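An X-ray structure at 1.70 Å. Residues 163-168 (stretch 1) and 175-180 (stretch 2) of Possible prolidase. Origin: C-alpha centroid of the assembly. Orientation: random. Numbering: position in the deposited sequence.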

# COMPACT_ATOMS: atom_id res chain seq x y z
N GLY A 163 10.36 -4.59 9.00
CA GLY A 163 11.64 -4.55 9.67
C GLY A 163 12.59 -3.96 8.63
O GLY A 163 12.12 -3.44 7.61
N PRO A 164 13.91 -4.01 8.84
CA PRO A 164 14.80 -3.44 7.82
C PRO A 164 14.78 -4.22 6.51
O PRO A 164 14.63 -5.44 6.52
N LEU A 165 14.93 -3.53 5.39
CA LEU A 165 14.92 -4.25 4.12
C LEU A 165 16.26 -4.94 3.96
O LEU A 165 17.25 -4.58 4.61
N MSE A 166 16.29 -5.96 3.10
CA MSE A 166 17.52 -6.70 2.86
C MSE A 166 18.07 -6.34 1.50
O MSE A 166 17.34 -6.29 0.51
N ALA A 167 19.37 -6.07 1.45
CA ALA A 167 19.98 -5.70 0.18
C ALA A 167 21.49 -5.67 0.25
O ALA A 167 22.09 -5.73 1.32
N ILE A 168 22.10 -5.57 -0.92
CA ILE A 168 23.55 -5.47 -1.02
C ILE A 168 23.79 -3.99 -0.75
O ILE A 168 23.21 -3.13 -1.41
N PRO A 175 19.20 2.51 5.94
CA PRO A 175 19.07 1.42 6.91
C PRO A 175 18.71 0.12 6.19
O PRO A 175 17.86 0.13 5.29
N LEU A 176 19.36 -0.97 6.56
CA LEU A 176 19.09 -2.25 5.93
C LEU A 176 19.92 -3.37 6.54
O LEU A 176 20.84 -3.12 7.31
N ILE A 177 19.56 -4.61 6.21
CA ILE A 177 20.32 -5.76 6.66
C ILE A 177 21.17 -6.02 5.44
O ILE A 177 20.67 -6.40 4.38
N ALA A 178 22.47 -5.79 5.58
CA ALA A 178 23.41 -5.94 4.48
C ALA A 178 23.79 -7.37 4.15
O ALA A 178 24.24 -8.12 5.01
N LEU A 179 23.61 -7.73 2.88
CA LEU A 179 23.98 -9.05 2.39
C LEU A 179 25.24 -8.77 1.58
O LEU A 179 25.18 -8.16 0.51
N THR A 180 26.38 -9.21 2.10
CA THR A 180 27.66 -8.96 1.44
C THR A 180 28.40 -10.18 0.92
O THR A 180 29.34 -10.04 0.15

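The two stretches meet as a short parallel β-pairing, held together by three backbone hydrogen bonds and flanked by apolar side-chain contacts; together the two stretches bury 488 Å², both sides summed. The polar part of the contact belongs to the main chain. Ile177 N donates to Leu165 O at 2.8 Å, Ala167 N donates to Ile177 O at 3.2 Å, and Leu179 N donates to Ala167 O at 3.0 Å, all three close to linear. Ala167 thus uses both its N and its O across the pairing, as does Ile177, the alternation expected of parallel strands. Longer CA-H...O contacts supplement this ladder, from Met166 CA to Ile177 O (3.5 Å), from Ala178 CA to Ala167 O (3.4 Å) and from Ile168 CA to Leu179 O (3.5 Å).

Because paired residues in a parallel sheet send their side chains to the same face, Met166 and Ile177 lie together on one face and Ala167 and Ala178 on the other. The face carrying Met166 and Ile177 is the more heavily furnished. Ile177 has chi1 m, which places its CG1 3.5 Å from Pro164 CG; chi2 is t. Pro164 points toward the opposing stretch, and its ring, puckered C-gamma endo, packs against this branch; its CB also lies 4.1 Å from Leu176 CA. Met166, modelled as selenomethionine, is buried with chi angles m, t and p. Its CG is 4.3 Å from Ile177 CB, while the terminal CE reaches Leu179 CD2 at 4.1 Å. The side chain therefore bridges two residues of the second stretch. Leu179, with chi1 m and chi2 t, leaves its backbone sideways, yet has the largest area covered by the partner stretch, 78 Å².

On the face bearing Ala167 and Ala178, the small methyl groups leave the leucines to supply most of the bulk. Leu165 and Leu176 share the same rotamer, p at both chi1 and chi2, and both have CA-to-CB bonds directed sideways. The end of Leu165 nevertheless comes nearer the second stretch, placing CD1 3.7 Å from Leu176 CB. That same CB also sits 3.2 Å from Leu165 O, so Leu176 packs against both the backbone and the side chain of its neighbour. Farther along, Leu176 CD2 approaches Ala167 CB at 4.3 Å. Ala178 is exposed and contributes little covered area, despite its place in the pairing.

A water adds a further polar link between the stretches. It accepts a hydrogen bond from Leu165 N at 3.0 Å and donates one to Pro175 O at 2.8 Å, linking two backbone groups that make no direct hydrogen bond with each other. Leu165 CG lies 4.2 Å from the same Pro175 O. Toward the other end, Ile168 (chi1 m, chi2 t) has its CA-to-CB bond directed away, and Thr180, also pointing away with chi1 p, makes no contact across the pairing.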

# COMPACT_ATOMS: atom_id res chain seq x y z
CB PRO A 164 16.17 -3.45 8.50
CG PRO A 164 16.05 -4.51 9.55
CD PRO A 164 14.65 -4.35 10.07
CB LEU A 165 14.65 -3.29 2.95
CG LEU A 165 15.65 -2.20 2.59
CD1 LEU A 165 16.83 -2.79 1.82
CD2 LEU A 165 14.95 -1.16 1.74
CB MSE A 166 17.23 -8.20 2.91
CG MSE A 166 16.53 -8.62 4.19
SE MSE A 166 15.93 -10.44 4.14
CE MSE A 166 17.70 -11.29 4.17
CB ALA A 167 19.48 -4.33 -0.25
CB ILE A 168 24.02 -5.83 -2.44
CG1 ILE A 168 23.58 -7.26 -2.77
CG2 ILE A 168 25.54 -5.70 -2.53
CD1 ILE A 168 23.95 -7.73 -4.16
CB PRO A 175 17.95 1.91 7.82
CG PRO A 175 17.08 2.69 6.88
CD PRO A 175 18.10 3.48 6.08
CB LEU A 176 19.37 -2.16 4.42
CG LEU A 176 20.74 -1.65 3.96
CD1 LEU A 176 21.77 -2.77 4.07
CD2 LEU A 176 20.65 -1.18 2.51
CB ILE A 177 19.41 -6.97 6.96
CG1 ILE A 177 18.52 -6.65 8.17
CG2 ILE A 177 20.25 -8.19 7.27
CD1 ILE A 177 17.53 -7.75 8.50
CB ALA A 178 24.66 -5.12 4.77
CB LEU A 179 22.87 -9.62 1.50
CG LEU A 179 21.52 -9.81 2.18
CD1 LEU A 179 20.52 -10.41 1.20
CD2 LEU A 179 21.68 -10.72 3.39
CB THR A 180 28.60 -8.22 2.39
OG1 THR A 180 28.87 -9.05 3.53
CG2 THR A 180 27.98 -6.91 2.85
O HOH W 1 15.18 -0.61 5.84